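Local coordinates for protein beta-galactosidase (Streptococcus pneumoniae, PDB 4CU9) that probably binds galactose-containing glycans through this carbohydrate-binding module of the pneumococcal enzyme, which as a whole removes beta-linked galactose, at residues S16-A21 with T112-Y117; G41-N46 with M176-F181; G65-E70 with A158-W163; L84-D89 with K141-G146. All blocks are in the same frame, centred on the assembly; numbering follows the deposited sequence.

Contact 1: residues S16-A21 with T112-Y117; sequences SNQAFA and TYYSNY. With EDO (1,2-ethanediol), chain D.
Phe20 and Ala21, at the end of strand 18-21, run past the turn at Tyr114 and Ser115, with the Ala21 and Ser115 CA atoms 4.7 Å apart. Two backbone bonds join them: Ala21 N donates to Tyr114 O at 2.9 Å, and Ala21 O receives a weak bond from Tyr117 N at 3.3 Å. The 112-117 segment bends here in a type I turn from Tyr113 to Asn116 and then enters the short helix 117-120. In this galactose-binding-like beta-sandwich domain the contact thus fastens a long loop after strand 97-103 to strand 18-21, which pairs in turn with strand 61-70. Gln18 reaches over one face of the Tyr114 ring, its NE2 lying 3.2 Å from CE1 and offset toward the rim, with the amide plane turned 38° from the ring. That amide is held by its neighbour: NE2 donates in the carbonyl plane to a lone pair of Ala19 O at 2.9 Å. Asp36 receives bonds from both Gln18 NE2 and Tyr114 OH, so one carboxylate ties together the two polar ends. On Phe20, ring atom CD2 meets CE2 of Tyr117 at 3.7 Å, each near the plane of the other ring. Beyond it, Tyr117 OH shares a 2.6 Å hydrogen bond with O1 of an ethanediol, probably from the crystallisation liquor.

Contact 2: residues G41-N46 with M176-F181; sequences GDHSEN and MIEMTF. With CA (calcium ion), chain C.
A calcium site joins the loop 41-46 to strand 173-182 of the beta-sandwich, just where that strand turns a corner at Ile177. Ile177 and Glu178 form a classic beta bulge opposite His85, and both give the metal an oxygen: Ile177 O at 2.3 Å from the calcium ion and Glu178 OE1 at 2.2 Å. From the loop comes Asp42 O, 2.4 Å from the ion. Tyr37 and Asp40 complete the protein ligands, and a bound water, also held by Asp42 OD2, fills another position. The Asp42 carboxylate therefore acts in the second shell, and it steadies its own loop too, taking Ser44 N in an Asx turn and Ser44 OG on the syn lone pair of OD1. In Glu178, CG is anti to the backbone N (chi1 -164°), and the bend at chi2 then places CD beside the calcium ion. Across its aliphatic part lies the His43 ring, turned 40° from the carboxylate, with CE1 3.5 Å from Glu178 CB. Ile177 CG2 presses on the loop backbone 3.4 Å from His43 CA, while its CD1 lies against Glu45 CA. The second carboxylate oxygen, Glu178 OE2, takes the N-H of Gly41 at 2.9 Å on its syn side, 28° out of the carboxylate plane.

Contact 3: residues G65-E70 with A158-W163; sequences GVIFRE and AKAMRW. Unlike the reference sequence in segment 158-163: Ala160 (reference Val). With EDO (1,2-ethanediol), chain D.
Val66 and Met161 form an antiparallel hydrogen-bonded pair: Val66 N donates to Met161 O at 2.9 Å, and Met161 N returns a bond to Val66 O at 3.0 Å. Two residues further along, Phe68 N donates to Lys159 O, also at 3.0 Å. Gly65 with Arg162 and Ile67 with Ala160 are the flanking non-hydrogen-bonded pairs. At the first of these the chains come very close, Gly65 CA only 3.8 Å from Arg162 CA; a beta carbon on Gly65 would clash with Met161 O and Arg162 CB. Arg162 runs extended from CG to NE, its end leading off from the partner strand, and its NH2 donates almost straight, at 175°, to O2 of an ethanediol; NE is paired with Glu101, and Trp132 makes a cation-pi contact with the same side chain. Phe68 turns its ring edge to Ala158 O, which lies in the ring plane 3.2 Å from CD2, while CZ touches Met161 CG at 3.7 Å. Phe181 of strand 173-182 packs on the sheet face that carries Val66 and Met161, and touches Phe68 as well. The antiparallel pairing of strands 61-70 and 160-166 belongs to the beta-sandwich core of galactose-binding-like domains.

Contact 4: residues L84-D89 with K141-G146; sequences LHFFAD and KDIAAG
The ring of Phe86 and the side chain of Ile143 meet obliquely, ring atom CE2 lying 3.8 Å from Ile143 CG2. The Phe86 ring also turns an edge toward Ala144 O, which lies near its plane. Leu98 touches both Phe86 and Ile143, so strand 97-103 adds to this apolar cluster. Further along, the methyls of Ala88 and Ala145 touch at 3.7 Å between their CB atoms, and Ala145 CB also lies against the backbone carbonyl carbon of Phe87. The touching parts, 85-88 and 143-146, run 79° apart, and no ladder of strand bonds joins them. Gly146 N makes a weak, long bond of 3.5 Å to Phe86 O, a carbonyl that Ala145 CA also approaches. A water supplies a firmer bridge, accepting from Phe86 N at 2.8 Å and donating to Ala144 O at the same distance. Gly146 has backbone angles at which a beta carbon would be jammed against the preceding carbonyl oxygen. This is surface packing at the end of strand 73-86, where the loop between strands 132-139 and 149-158 folds back over one end of the sandwich.

All four contacts reach the connected strands of the beta-sandwich. Contacts 1 and 3 lie side by side, centres 10 Å apart, because strand 18-21 pairs with strand 61-70, and they share an ethanediol. Contacts 2 and 4, 11 Å apart, meet where strands 73-86 and 173-182 pair. Contacts 1 and 4 are the most distant, about 22 Å between centres, on opposite sides of the chain's centre. Along the sequence, contact 4 is nested inside contact 3, which is nested inside contact 2, while the segments of contact 1 alternate with those of the others. Early and late parts of the chain are thereby woven into a single compact module, with calcium joining residues far apart in sequence.

Contact 1: residues S16-A21 with T112-Y117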
loop_
_atom_site.group_PDB
_atom_site.type_symbol
_atom_site.label_atom_id
_atom_site.label_comp_id
_atom_site.label_asym_id
_atom_site.label_seq_id
_atom_site.Cartn_x
_atom_site.Cartn_y
_atom_site.Cartn_z
ATOM N N SER A 16 6.723 4.589 -14.830
ATOM C CA SER A 16 5.380 4.064 -14.584
ATOM C C SER A 16 4.935 4.215 -13.111
ATOM O O SER A 16 5.565 4.932 -12.333
ATOM C CB SER A 16 5.353 2.582 -14.979
ATOM O OG SER A 16 4.016 2.111 -14.994
ATOM N N ASN A 17 3.854 3.523 -12.728
ATOM C CA ASN A 17 3.275 3.682 -11.387
ATOM C C ASN A 17 4.288 3.473 -10.276
ATOM O O ASN A 17 5.189 2.608 -10.360
ATOM C CB ASN A 17 2.112 2.738 -11.139
ATOM C CG ASN A 17 0.958 2.900 -12.113
ATOM O OD1 ASN A 17 0.712 3.959 -12.696
ATOM N ND2 ASN A 17 0.161 1.844 -12.202
ATOM N N GLN A 18 4.143 4.280 -9.225
ATOM C CA GLN A 18 5.073 4.280 -8.096
ATOM C C GLN A 18 4.398 3.827 -6.809
ATOM O O GLN A 18 3.442 4.467 -6.352
ATOM C CB GLN A 18 5.644 5.692 -7.893
ATOM C CG GLN A 18 6.609 5.783 -6.728
ATOM C CD GLN A 18 7.846 4.897 -6.941
ATOM O OE1 GLN A 18 8.614 5.130 -7.865
ATOM N NE2 GLN A 18 8.001 3.858 -6.135
ATOM N N ALA A 19 4.903 2.727 -6.236
ATOM C CA ALA A 19 4.377 2.224 -5.003
ATOM C C ALA A 19 4.919 3.105 -3.897
ATOM O O ALA A 19 5.986 3.706 -4.032
ATOM C CB ALA A 19 4.772 0.778 -4.786
ATOM N N PHE A 20 4.130 3.258 -2.847
ATOM C CA PHE A 20 4.554 4.039 -1.669
ATOM C C PHE A 20 4.039 3.438 -0.396
ATOM O O PHE A 20 2.987 2.730 -0.393
ATOM C CB PHE A 20 4.170 5.527 -1.788
ATOM C CG PHE A 20 2.699 5.755 -1.676
ATOM C CD1 PHE A 20 1.898 5.643 -2.782
ATOM C CD2 PHE A 20 2.143 5.967 -0.443
ATOM C CE1 PHE A 20 0.516 5.820 -2.648
ATOM C CE2 PHE A 20 0.780 6.121 -0.299
ATOM C CZ PHE A 20 -0.020 6.037 -1.405
ATOM N N ALA A 21 4.700 3.793 0.712
ATOM C CA ALA A 21 4.255 3.413 2.036
ATOM C C ALA A 21 4.587 4.424 3.133
ATOM O O ALA A 21 5.565 5.158 3.040
ATOM C CB ALA A 21 4.768 2.029 2.413
ATOM N N THR A 112 10.234 11.946 -1.974
ATOM C CA THR A 112 11.605 11.465 -2.017
ATOM C C THR A 112 11.730 10.148 -1.236
ATOM O O THR A 112 12.246 9.141 -1.732
ATOM C CB THR A 112 12.567 12.518 -1.455
ATOM O OG1 THR A 112 12.505 13.668 -2.298
ATOM C CG2 THR A 112 13.992 11.973 -1.475
ATOM N N TYR A 113 11.203 10.155 -0.028
ATOM C CA TYR A 113 11.211 8.996 0.853
ATOM C C TYR A 113 9.882 8.289 0.708
ATOM O O TYR A 113 9.077 8.261 1.635
ATOM C CB TYR A 113 11.462 9.418 2.305
ATOM C CG TYR A 113 12.904 9.894 2.522
ATOM C CD1 TYR A 113 13.906 8.984 2.789
ATOM C CD2 TYR A 113 13.246 11.237 2.444
ATOM C CE1 TYR A 113 15.227 9.390 2.987
ATOM C CE2 TYR A 113 14.565 11.662 2.639
ATOM C CZ TYR A 113 15.549 10.734 2.902
ATOM O OH TYR A 113 16.861 11.103 3.091
ATOM N N TYR A 114 9.668 7.727 -0.484
ATOM C CA TYR A 114 8.361 7.176 -0.813
ATOM C C TYR A 114 8.053 5.877 -0.046
ATOM O O TYR A 114 6.900 5.520 0.071
ATOM C CB TYR A 114 8.194 7.004 -2.322
ATOM C CG TYR A 114 9.202 6.115 -2.975
ATOM C CD1 TYR A 114 9.061 4.733 -2.931
ATOM C CD2 TYR A 114 10.297 6.644 -3.679
ATOM C CE1 TYR A 114 9.946 3.890 -3.553
ATOM C CE2 TYR A 114 11.184 5.800 -4.326
ATOM C CZ TYR A 114 11.015 4.426 -4.243
ATOM O OH TYR A 114 11.882 3.565 -4.872
ATOM N N SER A 115 9.057 5.229 0.523
ATOM C CA SER A 115 8.832 4.013 1.346
ATOM C C SER A 115 8.672 4.302 2.827
ATOM O O SER A 115 8.306 3.415 3.610
ATOM C CB SER A 115 9.984 3.034 1.175
ATOM O OG SER A 115 11.119 3.494 1.894
ATOM N N ASN A 116 8.952 5.538 3.230
ATOM C CA ASN A 116 8.936 5.901 4.625
ATOM C C ASN A 116 8.524 7.362 4.791
ATOM O O ASN A 116 9.193 8.143 5.475
ATOM C CB ASN A 116 10.306 5.651 5.247
ATOM C CG ASN A 116 10.479 4.246 5.713
ATOM O OD1 ASN A 116 9.863 3.844 6.667
ATOM N ND2 ASN A 116 11.325 3.475 5.028
ATOM N N TYR A 117 7.374 7.719 4.208
ATOM C CA TYR A 117 6.997 9.116 4.215
ATOM C C TYR A 117 6.685 9.610 5.598
ATOM O O TYR A 117 6.890 10.793 5.871
ATOM C CB TYR A 117 5.897 9.459 3.217
ATOM C CG TYR A 117 4.522 8.947 3.496
ATOM C CD1 TYR A 117 3.759 9.439 4.566
ATOM C CD2 TYR A 117 3.972 7.979 2.686
ATOM C CE1 TYR A 117 2.464 8.971 4.808
ATOM C CE2 TYR A 117 2.699 7.507 2.927
ATOM C CZ TYR A 117 1.946 8.007 3.980
ATOM O OH TYR A 117 0.682 7.512 4.199
HETATM C C1 EDO D . -0.879 8.922 7.317
HETATM O O1 EDO D . -0.528 7.808 6.469
HETATM C C2 EDO D . -2.083 9.751 6.852
HETATM O O2 EDO D . -3.295 9.064 7.155
#

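Contact 2: residues G41-N46 with M176-F181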
loop_
_atom_site.group_PDB
_atom_site.type_symbol
_atom_site.label_atom_id
_atom_site.label_comp_id
_atom_site.label_asym_id
_atom_site.label_seq_id
_atom_site.Cartn_x
_atom_site.Cartn_y
_atom_site.Cartn_z
ATOM N N GLY A 41 4.655 -6.880 -10.510
ATOM C CA GLY A 41 4.108 -8.038 -11.205
ATOM C C GLY A 41 4.538 -9.386 -10.665
ATOM O O GLY A 41 3.977 -10.405 -11.069
ATOM N N ASP A 42 5.537 -9.394 -9.767
ATOM C CA ASP A 42 6.133 -10.609 -9.258
ATOM C C ASP A 42 5.363 -11.043 -8.012
ATOM O O ASP A 42 4.976 -10.214 -7.201
ATOM C CB ASP A 42 7.625 -10.392 -8.954
ATOM C CG ASP A 42 8.210 -11.488 -8.099
ATOM O OD1 ASP A 42 8.667 -12.500 -8.660
ATOM O OD2 ASP A 42 8.159 -11.373 -6.844
ATOM N N HIS A 43 5.152 -12.350 -7.874
ATOM C CA HIS A 43 4.457 -12.896 -6.723
ATOM C C HIS A 43 5.333 -13.854 -5.917
ATOM O O HIS A 43 4.823 -14.718 -5.253
ATOM C CB HIS A 43 3.124 -13.524 -7.143
ATOM C CG HIS A 43 2.134 -12.522 -7.656
ATOM N ND1 HIS A 43 1.117 -11.999 -6.881
ATOM C CD2 HIS A 43 2.018 -11.930 -8.867
ATOM C CE1 HIS A 43 0.423 -11.125 -7.591
ATOM N NE2 HIS A 43 0.950 -11.061 -8.800
ATOM N N SER A 44 6.654 -13.645 -5.930
ATOM C CA SER A 44 7.562 -14.435 -5.118
ATOM C C SER A 44 7.427 -14.027 -3.649
ATOM O O SER A 44 7.461 -12.836 -3.322
ATOM C CB SER A 44 9.025 -14.194 -5.544
ATOM O OG SER A 44 9.190 -14.329 -6.946
ATOM N N GLU A 45 7.340 -15.012 -2.768
ATOM C CA GLU A 45 7.286 -14.786 -1.320
ATOM C C GLU A 45 8.511 -14.084 -0.773
ATOM O O GLU A 45 8.436 -13.426 0.277
ATOM C CB GLU A 45 7.043 -16.115 -0.569
ATOM C CG GLU A 45 5.743 -16.764 -0.993
ATOM C CD GLU A 45 5.295 -17.918 -0.118
ATOM O OE1 GLU A 45 6.035 -18.330 0.801
ATOM O OE2 GLU A 45 4.181 -18.421 -0.376
ATOM N N ASN A 46 9.620 -14.183 -1.493
ATOM C CA ASN A 46 10.875 -13.580 -1.052
ATOM C C ASN A 46 11.092 -12.146 -1.521
ATOM O O ASN A 46 12.122 -11.553 -1.213
ATOM C CB ASN A 46 12.041 -14.469 -1.481
ATOM C CG ASN A 46 12.106 -15.752 -0.676
ATOM O OD1 ASN A 46 12.117 -16.849 -1.226
ATOM N ND2 ASN A 46 12.131 -15.615 0.645
ATOM N N MET A 176 3.134 -7.685 2.355
ATOM C CA MET A 176 2.469 -7.822 1.074
ATOM C C MET A 176 3.418 -8.129 -0.034
ATOM O O MET A 176 4.552 -7.598 -0.092
ATOM C CB MET A 176 1.685 -6.549 0.652
ATOM C CG MET A 176 0.680 -6.031 1.633
ATOM S SD MET A 176 -0.341 -4.671 0.995
ATOM C CE MET A 176 -1.368 -5.488 -0.177
ATOM N N ILE A 177 2.920 -8.948 -0.956
ATOM C CA ILE A 177 3.681 -9.331 -2.133
ATOM C C ILE A 177 3.275 -8.540 -3.368
ATOM O O ILE A 177 4.080 -8.350 -4.260
ATOM C CB ILE A 177 3.521 -10.849 -2.364
ATOM C CG1 ILE A 177 4.275 -11.593 -1.268
ATOM C CG2 ILE A 177 4.015 -11.289 -3.733
ATOM C CD1 ILE A 177 3.772 -13.017 -1.082
ATOM N N GLU A 178 2.006 -8.147 -3.438
ATOM C CA GLU A 178 1.526 -7.369 -4.555
ATOM C C GLU A 178 0.297 -6.564 -4.171
ATOM O O GLU A 178 -0.527 -6.991 -3.367
ATOM C CB GLU A 178 1.248 -8.257 -5.782
ATOM C CG GLU A 178 1.110 -7.496 -7.099
ATOM C CD GLU A 178 2.420 -7.047 -7.719
ATOM O OE1 GLU A 178 3.524 -7.383 -7.197
ATOM O OE2 GLU A 178 2.362 -6.365 -8.766
ATOM N N MET A 179 0.205 -5.380 -4.762
ATOM C CA MET A 179 -0.973 -4.532 -4.606
ATOM C C MET A 179 -1.209 -3.914 -5.968
ATOM O O MET A 179 -0.296 -3.302 -6.517
ATOM C CB MET A 179 -0.699 -3.452 -3.573
ATOM C CG MET A 179 -1.745 -2.379 -3.485
ATOM S SD MET A 179 -1.344 -1.078 -2.331
ATOM C CE MET A 179 -1.163 -1.885 -0.765
ATOM N N THR A 180 -2.425 -4.042 -6.483
ATOM C CA THR A 180 -2.780 -3.554 -7.816
ATOM C C THR A 180 -4.143 -2.868 -7.772
ATOM O O THR A 180 -5.060 -3.296 -7.013
ATOM C CB THR A 180 -2.860 -4.735 -8.813
ATOM O OG1 THR A 180 -1.759 -5.621 -8.618
ATOM C CG2 THR A 180 -2.808 -4.254 -10.220
ATOM N N PHE A 181 -4.278 -1.822 -8.587
ATOM C CA PHE A 181 -5.552 -1.160 -8.816
ATOM C C PHE A 181 -5.867 -1.248 -10.295
ATOM O O PHE A 181 -4.958 -1.104 -11.114
ATOM C CB PHE A 181 -5.501 0.285 -8.343
ATOM C CG PHE A 181 -5.191 0.390 -6.881
ATOM C CD1 PHE A 181 -6.183 0.183 -5.935
ATOM C CD2 PHE A 181 -3.881 0.572 -6.453
ATOM C CE1 PHE A 181 -5.883 0.240 -4.581
ATOM C CE2 PHE A 181 -3.574 0.614 -5.098
ATOM C CZ PHE A 181 -4.578 0.420 -4.168
HETATM CA CA CA C . 5.358 -8.135 -6.162
HETATM O O HOH W 1 7.066 -9.393 -5.240
#

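Contact 3: residues G65-E70 with A158-W163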
loop_
_atom_site.group_PDB
_atom_site.type_symbol
_atom_site.label_atom_id
_atom_site.label_comp_id
_atom_site.label_asym_id
_atom_site.label_seq_id
_atom_site.Cartn_x
_atom_site.Cartn_y
_atom_site.Cartn_z
ATOM N N GLY A 65 0.322 2.124 -0.793
ATOM C CA GLY A 65 -0.444 2.453 -1.969
ATOM C C GLY A 65 0.307 2.594 -3.276
ATOM O O GLY A 65 1.516 2.284 -3.363
ATOM N N VAL A 66 -0.401 3.081 -4.280
ATOM C CA VAL A 66 0.174 3.348 -5.601
ATOM C C VAL A 66 -0.203 4.730 -6.085
ATOM O O VAL A 66 -1.366 5.146 -6.020
ATOM C CB VAL A 66 -0.244 2.292 -6.656
ATOM C CG1 VAL A 66 0.350 2.589 -8.026
ATOM C CG2 VAL A 66 0.090 0.856 -6.211
ATOM N N ILE A 67 0.810 5.458 -6.515
ATOM C CA ILE A 67 0.668 6.664 -7.329
ATOM C C ILE A 67 0.693 6.295 -8.827
ATOM O O ILE A 67 1.658 5.714 -9.317
ATOM C CB ILE A 67 1.837 7.624 -7.082
ATOM C CG1 ILE A 67 1.876 8.046 -5.621
ATOM C CG2 ILE A 67 1.706 8.854 -7.970
ATOM C CD1 ILE A 67 3.233 8.551 -5.162
ATOM N N PHE A 68 -0.346 6.687 -9.541
ATOM C CA PHE A 68 -0.482 6.423 -10.954
ATOM C C PHE A 68 0.373 7.390 -11.769
ATOM O O PHE A 68 0.255 8.595 -11.620
ATOM C CB PHE A 68 -1.958 6.513 -11.372
ATOM C CG PHE A 68 -2.855 5.635 -10.562
ATOM C CD1 PHE A 68 -2.489 4.324 -10.299
ATOM C CD2 PHE A 68 -4.043 6.117 -10.031
ATOM C CE1 PHE A 68 -3.292 3.509 -9.516
ATOM C CE2 PHE A 68 -4.858 5.297 -9.272
ATOM C CZ PHE A 68 -4.467 4.011 -8.997
ATOM N N ARG A 69 1.240 6.828 -12.601
ATOM C CA ARG A 69 2.134 7.598 -13.472
ATOM C C ARG A 69 2.240 6.941 -14.834
ATOM O O ARG A 69 2.099 5.734 -14.971
ATOM C CB ARG A 69 3.524 7.673 -12.878
ATOM C CG ARG A 69 3.538 8.313 -11.501
ATOM C CD ARG A 69 4.833 8.068 -10.777
ATOM N NE ARG A 69 5.890 8.954 -11.230
ATOM C CZ ARG A 69 6.876 8.619 -12.063
ATOM N NH1 ARG A 69 6.948 7.413 -12.607
ATOM N NH2 ARG A 69 7.808 9.512 -12.377
ATOM N N GLU A 70 2.523 7.750 -15.834
ATOM C CA GLU A 70 2.784 7.236 -17.170
ATOM C C GLU A 70 3.824 8.174 -17.779
ATOM O O GLU A 70 3.685 9.405 -17.657
ATOM C CB GLU A 70 1.491 7.238 -17.980
ATOM C CG GLU A 70 1.581 6.580 -19.352
ATOM C CD GLU A 70 1.397 5.091 -19.277
ATOM O OE1 GLU A 70 2.313 4.422 -18.751
ATOM O OE2 GLU A 70 0.357 4.595 -19.752
ATOM N N ALA A 158 -8.809 8.982 -9.421
ATOM C CA ALA A 158 -7.763 9.283 -8.474
ATOM C C ALA A 158 -6.373 9.250 -9.113
ATOM O O ALA A 158 -6.119 8.546 -10.107
ATOM C CB ALA A 158 -7.809 8.295 -7.315
ATOM N N LYS A 159 -5.498 10.025 -8.518
ATOM C CA LYS A 159 -4.080 10.047 -8.875
ATOM C C LYS A 159 -3.278 9.100 -7.990
ATOM O O LYS A 159 -2.113 8.781 -8.292
ATOM C CB LYS A 159 -3.569 11.465 -8.730
ATOM C CG LYS A 159 -4.115 12.360 -9.829
ATOM C CD LYS A 159 -3.742 13.823 -9.729
ATOM C CE LYS A 159 -4.521 14.563 -10.835
ATOM N NZ LYS A 159 -4.197 15.999 -11.050
ATOM N N ALA A 160 -3.889 8.667 -6.894
ATOM C CA ALA A 160 -3.247 7.740 -5.946
ATOM C C ALA A 160 -4.332 7.036 -5.158
ATOM O O ALA A 160 -5.355 7.653 -4.828
ATOM C CB ALA A 160 -2.325 8.470 -4.983
ATOM N N MET A 161 -4.107 5.755 -4.882
ATOM C CA MET A 161 -5.007 4.941 -4.044
ATOM C C MET A 161 -4.129 4.308 -2.987
ATOM O O MET A 161 -2.935 4.138 -3.206
ATOM C CB MET A 161 -5.688 3.848 -4.866
ATOM C CG MET A 161 -6.592 4.400 -5.952
ATOM S SD MET A 161 -8.150 5.128 -5.427
ATOM C CE MET A 161 -8.955 3.765 -4.635
ATOM N N ARG A 162 -4.704 4.035 -1.826
ATOM C CA ARG A 162 -4.003 3.311 -0.794
ATOM C C ARG A 162 -4.934 2.427 0.018
ATOM O O ARG A 162 -6.167 2.576 0.019
ATOM C CB ARG A 162 -3.225 4.262 0.145
ATOM C CG ARG A 162 -4.073 4.973 1.168
ATOM C CD ARG A 162 -3.272 5.917 2.001
ATOM N NE ARG A 162 -4.060 6.408 3.104
ATOM C CZ ARG A 162 -3.588 7.141 4.098
ATOM N NH1 ARG A 162 -2.293 7.491 4.118
ATOM N NH2 ARG A 162 -4.416 7.540 5.054
ATOM N N TRP A 163 -4.295 1.531 0.756
ATOM C CA TRP A 163 -4.958 0.750 1.778
ATOM C C TRP A 163 -4.373 1.195 3.105
ATOM O O TRP A 163 -3.113 1.158 3.317
ATOM C CB TRP A 163 -4.732 -0.751 1.574
ATOM C CG TRP A 163 -5.415 -1.307 0.391
ATOM C CD1 TRP A 163 -4.914 -1.437 -0.838
ATOM C CD2 TRP A 163 -6.774 -1.733 0.323
ATOM N NE1 TRP A 163 -5.851 -1.961 -1.684
ATOM C CE2 TRP A 163 -7.016 -2.143 -0.993
ATOM C CE3 TRP A 163 -7.805 -1.811 1.246
ATOM C CZ2 TRP A 163 -8.240 -2.675 -1.398
ATOM C CZ3 TRP A 163 -9.048 -2.343 0.826
ATOM C CH2 TRP A 163 -9.223 -2.769 -0.483
HETATM C C1 EDO D . -0.879 8.922 7.317
HETATM O O1 EDO D . -0.528 7.808 6.469
HETATM C C2 EDO D . -2.083 9.751 6.852
HETATM O O2 EDO D . -3.295 9.064 7.155
#

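Contact 4: residues L84-D89 with K141-G146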
loop_
_atom_site.group_PDB
_atom_site.type_symbol
_atom_site.label_atom_id
_atom_site.label_comp_id
_atom_site.label_asym_id
_atom_site.label_seq_id
_atom_site.Cartn_x
_atom_site.Cartn_y
_atom_site.Cartn_z
ATOM N N LEU A 84 -4.971 -7.777 -3.930
ATOM C CA LEU A 84 -4.142 -7.757 -2.747
ATOM C C LEU A 84 -3.516 -9.118 -2.543
ATOM O O LEU A 84 -4.251 -10.124 -2.532
ATOM C CB LEU A 84 -5.038 -7.443 -1.545
ATOM C CG LEU A 84 -5.660 -6.060 -1.468
ATOM C CD1 LEU A 84 -6.692 -5.961 -0.365
ATOM C CD2 LEU A 84 -4.552 -5.103 -1.147
ATOM N N HIS A 85 -2.194 -9.187 -2.392
ATOM C CA HIS A 85 -1.516 -10.456 -2.069
ATOM C C HIS A 85 -0.706 -10.259 -0.790
ATOM O O HIS A 85 0.330 -9.568 -0.813
ATOM C CB HIS A 85 -0.571 -10.840 -3.199
ATOM C CG HIS A 85 -0.115 -12.267 -3.181
ATOM N ND1 HIS A 85 -0.319 -13.120 -2.122
ATOM C CD2 HIS A 85 0.529 -12.996 -4.127
ATOM C CE1 HIS A 85 0.174 -14.317 -2.413
ATOM N NE2 HIS A 85 0.684 -14.270 -3.629
ATOM N N PHE A 86 -1.160 -10.839 0.304
ATOM C CA PHE A 86 -0.495 -10.714 1.584
ATOM C C PHE A 86 0.456 -11.859 1.832
ATOM O O PHE A 86 0.297 -12.958 1.271
ATOM C CB PHE A 86 -1.525 -10.631 2.715
ATOM C CG PHE A 86 -2.359 -9.388 2.659
ATOM C CD1 PHE A 86 -1.819 -8.176 3.038
ATOM C CD2 PHE A 86 -3.680 -9.425 2.268
ATOM C CE1 PHE A 86 -2.557 -7.022 2.987
ATOM C CE2 PHE A 86 -4.431 -8.293 2.242
ATOM C CZ PHE A 86 -3.877 -7.093 2.621
ATOM N N PHE A 87 1.409 -11.610 2.734
ATOM C CA PHE A 87 2.405 -12.588 3.111
ATOM C C PHE A 87 2.371 -12.705 4.616
ATOM O O PHE A 87 1.932 -11.783 5.289
ATOM C CB PHE A 87 3.786 -12.109 2.693
ATOM C CG PHE A 87 4.934 -12.928 3.247
ATOM C CD1 PHE A 87 5.342 -14.080 2.611
ATOM C CD2 PHE A 87 5.641 -12.501 4.363
ATOM C CE1 PHE A 87 6.411 -14.821 3.091
ATOM C CE2 PHE A 87 6.730 -13.209 4.830
ATOM C CZ PHE A 87 7.111 -14.380 4.198
ATOM N N ALA A 88 2.807 -13.852 5.129
ATOM C CA ALA A 88 2.975 -14.003 6.578
ATOM C C ALA A 88 4.194 -14.826 6.899
ATOM O O ALA A 88 4.559 -15.719 6.153
ATOM C CB ALA A 88 1.740 -14.653 7.176
ATOM N N ASP A 89 4.772 -14.530 8.056
ATOM C CA ASP A 89 5.867 -15.293 8.639
ATOM C C ASP A 89 5.842 -14.999 10.138
ATOM O O ASP A 89 4.795 -14.575 10.661
ATOM C CB ASP A 89 7.206 -14.958 7.957
ATOM C CG ASP A 89 7.680 -13.545 8.213
ATOM O OD1 ASP A 89 6.973 -12.759 8.891
ATOM O OD2 ASP A 89 8.805 -13.232 7.741
ATOM N N LYS A 141 -12.674 -12.954 -0.847
ATOM C CA LYS A 141 -12.348 -13.927 0.164
ATOM C C LYS A 141 -11.829 -13.265 1.430
ATOM O O LYS A 141 -11.721 -12.034 1.495
ATOM C CB LYS A 141 -11.385 -14.951 -0.391
ATOM C CG LYS A 141 -10.057 -14.407 -0.845
ATOM C CD LYS A 141 -9.283 -15.483 -1.590
ATOM C CE LYS A 141 -9.790 -15.655 -2.993
ATOM N NZ LYS A 141 -8.829 -16.448 -3.808
ATOM N N ASP A 142 -11.546 -14.089 2.429
ATOM C CA ASP A 142 -11.085 -13.593 3.724
ATOM C C ASP A 142 -9.750 -12.870 3.574
ATOM O O ASP A 142 -8.947 -13.221 2.743
ATOM C CB ASP A 142 -10.866 -14.744 4.708
ATOM C CG ASP A 142 -12.168 -15.341 5.204
ATOM O OD1 ASP A 142 -13.236 -14.746 4.974
ATOM O OD2 ASP A 142 -12.101 -16.424 5.822
ATOM N N ILE A 143 -9.541 -11.867 4.409
ATOM C CA ILE A 143 -8.290 -11.122 4.403
ATOM C C ILE A 143 -7.270 -11.932 5.179
ATOM O O ILE A 143 -7.267 -11.923 6.428
ATOM C CB ILE A 143 -8.469 -9.724 4.992
ATOM C CG1 ILE A 143 -9.641 -8.986 4.291
ATOM C CG2 ILE A 143 -7.172 -8.933 4.839
ATOM C CD1 ILE A 143 -9.482 -8.826 2.786
ATOM N N ALA A 144 -6.455 -12.659 4.424
ATOM C CA ALA A 144 -5.449 -13.561 4.917
ATOM C C ALA A 144 -4.300 -13.682 3.911
ATOM O O ALA A 144 -4.441 -13.327 2.731
ATOM C CB ALA A 144 -6.079 -14.923 5.175
ATOM N N ALA A 145 -3.178 -14.190 4.382
ATOM C CA ALA A 145 -2.006 -14.414 3.575
ATOM C C ALA A 145 -2.228 -15.707 2.770
ATOM O O ALA A 145 -2.852 -16.641 3.253
ATOM C CB ALA A 145 -0.785 -14.546 4.459
ATOM N N GLY A 146 -1.728 -15.756 1.559
ATOM C CA GLY A 146 -1.872 -16.960 0.743
ATOM C C GLY A 146 -2.305 -16.587 -0.642
ATOM O O GLY A 146 -1.501 -16.158 -1.433
HETATM O O HOH W 2 -3.239 -12.780 0.248
#